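Local coordinates for protein glucose-6-phosphate isomerase (Thermus thermophilus, PDB 1ZZG) that probably catalyses the reversible isomerisation of glucose 6-phosphate to fructose 6-phosphate, a step shared by glycolysis and gluconeogenesis, at residues G185-S189 against Q263-S268; S268-R274 against W392-D398. All coordinates share one frame; numbering follows the deposited sequence.

Interaction 1: G185-S189 against Q263-S268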
ATOM      1  N   GLY A 185      15.151   4.147  17.756  1.00 23.81           N
ATOM      2  CA  GLY A 185      15.395   4.177  16.326  1.00 24.84           C
ATOM      3  C   GLY A 185      14.160   4.605  15.547  1.00 25.57           C
ATOM      4  O   GLY A 185      13.032   4.478  16.024  1.00 24.71           O
ATOM      5  N   GLY A 186      14.374   5.112  14.339  1.00 25.02           N
ATOM      6  CA  GLY A 186      13.265   5.556  13.511  1.00 23.90           C
ATOM      7  C   GLY A 186      12.089   4.601  13.358  1.00 23.63           C
ATOM      8  O   GLY A 186      10.948   4.979  13.636  1.00 22.45           O
ATOM      9  N   ARG A 187      12.339   3.367  12.924  1.00 21.54           N
ATOM     10  CA  ARG A 187      11.231   2.434  12.733  1.00 22.28           C
ATOM     11  C   ARG A 187      10.584   1.970  14.026  1.00 20.08           C
ATOM     12  O   ARG A 187       9.552   1.309  13.993  1.00 22.84           O
ATOM     13  CB  ARG A 187      11.667   1.224  11.894  1.00 24.14           C
ATOM     14  CG  ARG A 187      12.873   0.490  12.419  1.00 25.37           C
ATOM     15  CD  ARG A 187      13.292  -0.627  11.461  1.00 24.83           C
ATOM     16  NE  ARG A 187      14.519  -1.250  11.935  1.00 24.91           N
ATOM     17  CZ  ARG A 187      15.742  -0.807  11.667  1.00 26.17           C
ATOM     18  NH1 ARG A 187      15.920   0.265  10.902  1.00 24.83           N
ATOM     19  NH2 ARG A 187      16.789  -1.420  12.201  1.00 23.18           N
ATOM     20  N   PHE A 188      11.183   2.323  15.160  1.00 20.28           N
ATOM     21  CA  PHE A 188      10.649   1.955  16.474  1.00 21.33           C
ATOM     22  C   PHE A 188      10.146   3.209  17.195  1.00 22.85           C
ATOM     23  O   PHE A 188       9.915   3.179  18.404  1.00 22.29           O
ATOM     24  CB  PHE A 188      11.752   1.322  17.335  1.00 21.28           C
ATOM     25  CG  PHE A 188      12.131  -0.072  16.926  1.00 22.19           C
ATOM     26  CD1 PHE A 188      11.504  -1.175  17.500  1.00 21.60           C
ATOM     27  CD2 PHE A 188      13.121  -0.288  15.974  1.00 22.06           C
ATOM     28  CE1 PHE A 188      11.859  -2.469  17.134  1.00 21.47           C
ATOM     29  CE2 PHE A 188      13.484  -1.582  15.599  1.00 22.46           C
ATOM     30  CZ  PHE A 188      12.850  -2.671  16.183  1.00 21.18           C
ATOM     31  N   SER A 189       9.959   4.296  16.452  1.00 22.82           N
ATOM     32  CA  SER A 189       9.559   5.571  17.050  1.00 23.09           C
ATOM     33  C   SER A 189       8.084   5.952  17.047  1.00 22.47           C
ATOM     34  O   SER A 189       7.755   7.067  17.434  1.00 23.01           O
ATOM     35  CB  SER A 189      10.328   6.710  16.375  1.00 24.14           C
ATOM     36  OG  SER A 189       9.761   7.014  15.101  1.00 22.52           O
ATOM     37  N   GLN A 263       8.217  -2.165   7.111  1.00 22.86           N
ATOM     38  CA  GLN A 263       9.487  -1.508   7.415  1.00 22.75           C
ATOM     39  C   GLN A 263      10.071  -2.099   8.692  1.00 22.43           C
ATOM     40  O   GLN A 263      11.268  -2.368   8.774  1.00 22.74           O
ATOM     41  CB  GLN A 263       9.341   0.005   7.628  1.00 25.00           C
ATOM     42  CG  GLN A 263      10.599   0.579   8.290  1.00 25.99           C
ATOM     43  CD  GLN A 263      10.599   2.085   8.455  1.00 31.52           C
ATOM     44  OE1 GLN A 263       9.567   2.693   8.710  1.00 34.62           O
ATOM     45  NE2 GLN A 263      11.777   2.692   8.339  1.00 31.61           N
ATOM     46  N   LEU A 264       9.226  -2.268   9.704  1.00 22.78           N
ATOM     47  CA  LEU A 264       9.686  -2.822  10.973  1.00 21.83           C
ATOM     48  C   LEU A 264      10.359  -4.177  10.761  1.00 22.32           C
ATOM     49  O   LEU A 264      11.474  -4.413  11.223  1.00 21.89           O
ATOM     50  CB  LEU A 264       8.514  -2.998  11.938  1.00 22.57           C
ATOM     51  CG  LEU A 264       8.887  -3.711  13.247  1.00 23.57           C
ATOM     52  CD1 LEU A 264       9.842  -2.829  14.051  1.00 22.44           C
ATOM     53  CD2 LEU A 264       7.641  -4.027  14.055  1.00 21.49           C
ATOM     54  N   HIS A 265       9.667  -5.065  10.055  1.00 23.22           N
ATOM     55  CA  HIS A 265      10.177  -6.409   9.805  1.00 22.16           C
ATOM     56  C   HIS A 265      11.394  -6.457   8.876  1.00 22.02           C
ATOM     57  O   HIS A 265      12.453  -6.975   9.247  1.00 21.61           O
ATOM     58  CB  HIS A 265       9.059  -7.280   9.226  1.00 21.91           C
ATOM     59  CG  HIS A 265       9.464  -8.701   8.994  1.00 23.75           C
ATOM     60  ND1 HIS A 265       9.518  -9.634  10.007  1.00 24.38           N
ATOM     61  CD2 HIS A 265       9.858  -9.342   7.868  1.00 22.52           C
ATOM     62  CE1 HIS A 265       9.927 -10.791   9.513  1.00 24.83           C
ATOM     63  NE2 HIS A 265      10.140 -10.641   8.217  1.00 22.82           N
ATOM     64  N   ASP A 266      11.227  -5.922   7.671  1.00 21.51           N
ATOM     65  CA  ASP A 266      12.275  -5.894   6.648  1.00 22.85           C
ATOM     66  C   ASP A 266      13.577  -5.211   7.066  1.00 22.51           C
ATOM     67  O   ASP A 266      14.646  -5.799   6.986  1.00 22.94           O
ATOM     68  CB  ASP A 266      11.757  -5.187   5.390  1.00 21.46           C
ATOM     69  CG  ASP A 266      10.850  -6.061   4.543  1.00 23.31           C
ATOM     70  OD1 ASP A 266      10.362  -7.101   5.036  1.00 22.67           O
ATOM     71  OD2 ASP A 266      10.617  -5.685   3.370  1.00 25.23           O
ATOM     72  N   GLU A 267      13.480  -3.955   7.489  1.00 22.35           N
ATOM     73  CA  GLU A 267      14.662  -3.197   7.876  1.00 22.98           C
ATOM     74  C   GLU A 267      15.370  -3.746   9.109  1.00 23.96           C
ATOM     75  O   GLU A 267      16.590  -3.636   9.225  1.00 22.84           O
ATOM     76  CB  GLU A 267      14.285  -1.729   8.094  1.00 26.28           C
ATOM     77  CG  GLU A 267      15.349  -0.763   7.627  1.00 29.68           C
ATOM     78  CD  GLU A 267      14.854   0.668   7.538  1.00 30.70           C
ATOM     79  OE1 GLU A 267      14.991   1.271   6.453  1.00 30.65           O
ATOM     80  OE2 GLU A 267      14.336   1.192   8.547  1.00 26.86           O
ATOM     81  N   SER A 268      14.613  -4.341  10.026  1.00 23.24           N
ATOM     82  CA  SER A 268      15.201  -4.887  11.244  1.00 24.21           C
ATOM     83  C   SER A 268      15.895  -6.236  11.047  1.00 24.42           C
ATOM     84  O   SER A 268      17.023  -6.434  11.506  1.00 24.15           O
ATOM     85  CB  SER A 268      14.133  -5.052  12.334  1.00 23.20           C
ATOM     86  OG  SER A 268      13.583  -3.809  12.736  1.00 25.09           O
TER

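Interaction 2: S268-R274 against W392-D398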
ATOM      1  N   SER A 268      14.613  -4.341  10.026  1.00 23.24           N
ATOM      2  CA  SER A 268      15.201  -4.887  11.244  1.00 24.21           C
ATOM      3  C   SER A 268      15.895  -6.236  11.047  1.00 24.42           C
ATOM      4  O   SER A 268      17.023  -6.434  11.506  1.00 24.15           O
ATOM      5  CB  SER A 268      14.133  -5.052  12.334  1.00 23.20           C
ATOM      6  OG  SER A 268      13.583  -3.809  12.736  1.00 25.09           O
ATOM      7  N   LEU A 269      15.224  -7.150  10.351  1.00 24.01           N
ATOM      8  CA  LEU A 269      15.744  -8.498  10.160  1.00 24.21           C
ATOM      9  C   LEU A 269      16.409  -8.846   8.821  1.00 25.54           C
ATOM     10  O   LEU A 269      16.991  -9.927   8.682  1.00 26.82           O
ATOM     11  CB  LEU A 269      14.617  -9.488  10.478  1.00 23.45           C
ATOM     12  CG  LEU A 269      13.970  -9.190  11.844  1.00 23.28           C
ATOM     13  CD1 LEU A 269      12.727 -10.051  12.064  1.00 23.69           C
ATOM     14  CD2 LEU A 269      14.999  -9.427  12.947  1.00 22.94           C
ATOM     15  N   GLY A 270      16.316  -7.953   7.836  1.00 24.41           N
ATOM     16  CA  GLY A 270      16.962  -8.196   6.552  1.00 25.24           C
ATOM     17  C   GLY A 270      18.404  -7.791   6.786  1.00 25.74           C
ATOM     18  O   GLY A 270      18.823  -6.677   6.452  1.00 24.05           O
ATOM     19  N   LYS A 271      19.173  -8.706   7.363  1.00 25.74           N
ATOM     20  CA  LYS A 271      20.550  -8.402   7.729  1.00 26.28           C
ATOM     21  C   LYS A 271      21.534  -9.539   7.515  1.00 27.21           C
ATOM     22  O   LYS A 271      21.151 -10.661   7.199  1.00 27.74           O
ATOM     23  CB  LYS A 271      20.589  -8.034   9.218  1.00 25.58           C
ATOM     24  CG  LYS A 271      19.753  -6.824   9.609  1.00 24.08           C
ATOM     25  CD  LYS A 271      20.516  -5.531   9.345  1.00 24.84           C
ATOM     26  CE  LYS A 271      19.629  -4.314   9.566  1.00 22.66           C
ATOM     27  NZ  LYS A 271      18.973  -4.360  10.898  1.00 23.15           N
ATOM     28  N   VAL A 272      22.810  -9.218   7.711  1.00 26.76           N
ATOM     29  CA  VAL A 272      23.886 -10.193   7.632  1.00 29.17           C
ATOM     30  C   VAL A 272      24.052 -10.633   9.084  1.00 28.65           C
ATOM     31  O   VAL A 272      24.320  -9.795   9.954  1.00 29.11           O
ATOM     32  CB  VAL A 272      25.209  -9.554   7.171  1.00 29.50           C
ATOM     33  CG1 VAL A 272      26.312 -10.599   7.178  1.00 31.39           C
ATOM     34  CG2 VAL A 272      25.049  -8.960   5.781  1.00 30.67           C
ATOM     35  N   ASP A 273      23.877 -11.924   9.362  1.00 29.13           N
ATOM     36  CA  ASP A 273      23.995 -12.390  10.737  1.00 30.85           C
ATOM     37  C   ASP A 273      25.449 -12.479  11.194  1.00 32.84           C
ATOM     38  O   ASP A 273      26.373 -12.172  10.433  1.00 31.87           O
ATOM     39  CB  ASP A 273      23.277 -13.735  10.936  1.00 29.90           C
ATOM     40  CG  ASP A 273      23.940 -14.884  10.197  1.00 30.91           C
ATOM     41  OD1 ASP A 273      25.149 -14.802   9.896  1.00 30.05           O
ATOM     42  OD2 ASP A 273      23.241 -15.885   9.936  1.00 31.07           O
ATOM     43  N   ARG A 274      25.647 -12.893  12.442  1.00 35.43           N
ATOM     44  CA  ARG A 274      26.988 -12.978  13.003  1.00 37.68           C
ATOM     45  C   ARG A 274      27.883 -14.025  12.355  1.00 38.11           C
ATOM     46  O   ARG A 274      29.083 -14.070  12.621  1.00 38.71           O
ATOM     47  CB  ARG A 274      26.912 -13.192  14.520  1.00 38.48           C
ATOM     48  CG  ARG A 274      26.388 -11.964  15.265  1.00 39.08           C
ATOM     49  CD  ARG A 274      26.691 -12.019  16.760  1.00 40.07           C
ATOM     50  NE  ARG A 274      25.770 -12.878  17.498  1.00 40.65           N
ATOM     51  CZ  ARG A 274      24.525 -12.539  17.820  1.00 40.86           C
ATOM     52  NH1 ARG A 274      24.046 -11.353  17.468  1.00 40.19           N
ATOM     53  NH2 ARG A 274      23.762 -13.383  18.505  1.00 40.40           N
ATOM     54  N   TRP A 392      17.833 -14.859  15.294  1.00 25.49           N
ATOM     55  CA  TRP A 392      18.537 -14.920  14.016  1.00 27.30           C
ATOM     56  C   TRP A 392      19.945 -14.339  14.081  1.00 26.49           C
ATOM     57  O   TRP A 392      20.633 -14.241  13.066  1.00 27.18           O
ATOM     58  CB  TRP A 392      17.727 -14.212  12.921  1.00 26.58           C
ATOM     59  CG  TRP A 392      16.415 -14.879  12.619  1.00 25.36           C
ATOM     60  CD1 TRP A 392      15.933 -16.034  13.171  1.00 26.75           C
ATOM     61  CD2 TRP A 392      15.394 -14.404  11.729  1.00 25.82           C
ATOM     62  NE1 TRP A 392      14.675 -16.303  12.684  1.00 24.54           N
ATOM     63  CE2 TRP A 392      14.319 -15.320  11.799  1.00 26.16           C
ATOM     64  CE3 TRP A 392      15.285 -13.295  10.882  1.00 25.59           C
ATOM     65  CZ2 TRP A 392      13.140 -15.158  11.053  1.00 26.33           C
ATOM     66  CZ3 TRP A 392      14.113 -13.130  10.139  1.00 28.20           C
ATOM     67  CH2 TRP A 392      13.056 -14.060  10.232  1.00 26.95           C
ATOM     68  N   GLU A 393      20.368 -13.954  15.282  1.00 27.01           N
ATOM     69  CA  GLU A 393      21.708 -13.416  15.498  1.00 27.83           C
ATOM     70  C   GLU A 393      22.085 -12.246  14.605  1.00 27.86           C
ATOM     71  O   GLU A 393      23.145 -12.239  13.972  1.00 28.10           O
ATOM     72  CB  GLU A 393      22.743 -14.531  15.338  1.00 29.73           C
ATOM     73  CG  GLU A 393      22.461 -15.728  16.227  1.00 34.41           C
ATOM     74  CD  GLU A 393      23.575 -16.755  16.198  1.00 38.14           C
ATOM     75  OE1 GLU A 393      23.997 -17.157  15.090  1.00 41.37           O
ATOM     76  OE2 GLU A 393      24.021 -17.165  17.288  1.00 41.55           O
ATOM     77  N   VAL A 394      21.213 -11.248  14.565  1.00 26.70           N
ATOM     78  CA  VAL A 394      21.454 -10.061  13.764  1.00 25.59           C
ATOM     79  C   VAL A 394      21.237  -8.845  14.639  1.00 25.76           C
ATOM     80  O   VAL A 394      20.678  -8.946  15.735  1.00 25.98           O
ATOM     81  CB  VAL A 394      20.470  -9.965  12.576  1.00 25.64           C
ATOM     82  CG1 VAL A 394      20.704 -11.108  11.598  1.00 24.39           C
ATOM     83  CG2 VAL A 394      19.041  -9.993  13.093  1.00 25.07           C
ATOM     84  N   ASN A 395      21.705  -7.704  14.154  1.00 25.61           N
ATOM     85  CA  ASN A 395      21.527  -6.438  14.845  1.00 25.89           C
ATOM     86  C   ASN A 395      20.216  -5.923  14.250  1.00 25.72           C
ATOM     87  O   ASN A 395      20.177  -5.457  13.109  1.00 25.70           O
ATOM     88  CB  ASN A 395      22.665  -5.474  14.509  1.00 25.58           C
ATOM     89  CG  ASN A 395      22.542  -4.153  15.242  1.00 25.94           C
ATOM     90  OD1 ASN A 395      21.458  -3.785  15.703  1.00 25.59           O
ATOM     91  ND2 ASN A 395      23.649  -3.425  15.346  1.00 25.55           N
ATOM     92  N   ALA A 396      19.142  -6.034  15.018  1.00 23.97           N
ATOM     93  CA  ALA A 396      17.827  -5.609  14.549  1.00 23.51           C
ATOM     94  C   ALA A 396      17.595  -4.109  14.648  1.00 24.57           C
ATOM     95  O   ALA A 396      16.525  -3.617  14.282  1.00 24.09           O
ATOM     96  CB  ALA A 396      16.750  -6.342  15.346  1.00 24.41           C
ATOM     97  N   PHE A 397      18.605  -3.373  15.095  1.00 23.35           N
ATOM     98  CA  PHE A 397      18.421  -1.948  15.309  1.00 25.00           C
ATOM     99  C   PHE A 397      19.209  -0.962  14.459  1.00 25.68           C
ATOM    100  O   PHE A 397      19.159   0.248  14.701  1.00 26.14           O
ATOM    101  CB  PHE A 397      18.614  -1.688  16.804  1.00 24.05           C
ATOM    102  CG  PHE A 397      17.795  -2.617  17.667  1.00 24.80           C
ATOM    103  CD1 PHE A 397      16.407  -2.514  17.695  1.00 25.51           C
ATOM    104  CD2 PHE A 397      18.401  -3.660  18.365  1.00 24.53           C
ATOM    105  CE1 PHE A 397      15.630  -3.436  18.402  1.00 24.56           C
ATOM    106  CE2 PHE A 397      17.630  -4.592  19.078  1.00 24.82           C
ATOM    107  CZ  PHE A 397      16.242  -4.479  19.093  1.00 24.67           C
ATOM    108  N   ASP A 398      19.924  -1.468  13.462  1.00 25.83           N
ATOM    109  CA  ASP A 398      20.676  -0.592  12.574  1.00 26.35           C
ATOM    110  C   ASP A 398      20.219  -0.843  11.136  1.00 26.51           C
ATOM    111  O   ASP A 398      19.300  -1.627  10.906  1.00 25.84           O
ATOM    112  CB  ASP A 398      22.193  -0.806  12.735  1.00 27.86           C
ATOM    113  CG  ASP A 398      22.662  -2.160  12.241  1.00 28.04           C
ATOM    114  OD1 ASP A 398      21.825  -2.994  11.854  1.00 27.96           O
ATOM    115  OD2 ASP A 398      23.890  -2.384  12.240  1.00 32.65           O
TER
HETATM  116  O   HOH W   1      23.305  -7.799  11.755  1.00 27.15           O
HETATM  117  O   HOH W   2      20.955 -16.459  11.581  1.00 40.13           O
HETATM  118  O   HOH W   3      21.644 -10.136  18.318  1.00 34.43           O

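Interaction 1: G185-S189 against Q263-S268
With CG tucked between its backbone N and carbonyl carbon (chi1 54°) and the chain extended from there to NE, Arg187 runs alongside helix 257-269, from Gln263 to Glu267 and Ser268. NE donates to Ser268 OG at 2.8 Å, while the serine hydroxyl in turn donates a hydrogen bond to Leu264 O, 2.7 Å from OG. A serine suits this spot because it accepts and donates at once. NH1 forms a salt bridge with OE2 of Glu267, the predicted proton donor, at 3.0 Å. Gln263 NE2 reaches that same OE2 at 3.0 Å, so two donors hold it from opposite faces and probably restrict the carboxylate's turning; the Gln263 amide also packs against Arg187 CB. An alanine here removes both donors, and would probably leave Glu267 OE2 to Gln263, freer to turn, and Ser268 OG without this partner. Further guanidinium bonds go to Gln399 OE1 and to the carbonyls of Ala396 and Asp398. Leu264 CD1 lies over one face of the Phe188 ring, a CH-pi contact 3.9 Å from CD1 to the centroid. The loop between strand 176-179 and helix 193-201 thus rests on helix 257-269; from helix 371-391, Met382 packs on Phe188, and Leu381 and Thr385 on Leu264.

Interaction 2: S268-R274 against W392-D398
Lys271 and Asp398 meet, and Arg274 and Glu393, where two helices of this phosphoglucose isomerase fold run out into loops. Helix 371-391 ends in a Schellman motif, with Glu393 at positive phi, and helix 257-269 gives way at Gly270, the centre of an inverse gamma turn.

The charged and polar bonds gather first on Lys271. Its chain bends at chi2 (-83°) and again at chi4, curling the ammonium in among three carbonyls: NZ donates to Asn395 O at 2.7 Å, Asp398 O at 2.8 Å and, within its own segment, Ser268 O at 2.9 Å. A salt bridge to Asp398 OD1, whose hydrogen bond is weak at 3.3 Å from NZ, adds a carboxylate. A lysine suits the place, since a buried ammonium can serve several acceptors at once and the carboxylate probably offsets its charge. At the other end Arg274 N bonds Glu393 O at 3.0 Å, and the arginine guanidinium lays one face over Glu393 CB; its salt bridge to that carboxylate is long.

Close backbone packing joins Ser268 to Ala396, whose CA makes a CA-H...O contact with Ser268 O at 3.3 Å; a side chain as small as alanine's probably helps the two backbones come this close.

Among apolar groups, Leu269 CB touches Trp392 CZ3 at 3.7 Å, while Leu269 CD2 reaches Val394 CG2 and Ala396 CB. Val394 is well shaped for its central place: its branches part, CG2 facing Leu269 and CG1 packing on Asp273.

Waters complete the seam. One joins Val272 O to Asn395 N, a second spans Trp392 O and OD2 of Asp273, whose OD1 accepts from Gln275 N, and a third, in the plane of the Arg274 guanidinium, accepts from NH1 of that arginine at 2.8 Å and donates to Val394 O.

From the N terminus, the chain leaves strand 176-179, at the edge of the parallel sheet, and enters the loop 185-189. Interaction 1 closes a loop of 73 intervening residues, mostly helical, when that segment meets helix 257-269. Interaction 2 then opens at the end of the same helix and closes a longer one, of 117 residues, at 392-398. The two are in series, neither nested nor crossed, and share Ser268. Their centres lie about 12 Å apart, and Phe188 packs on Phe397 between them. Helix 257-269 thereby ties the loop beyond the parallel sheet to the connection between helices 371-391 and 403-414, and both contacts also touch the second subunit.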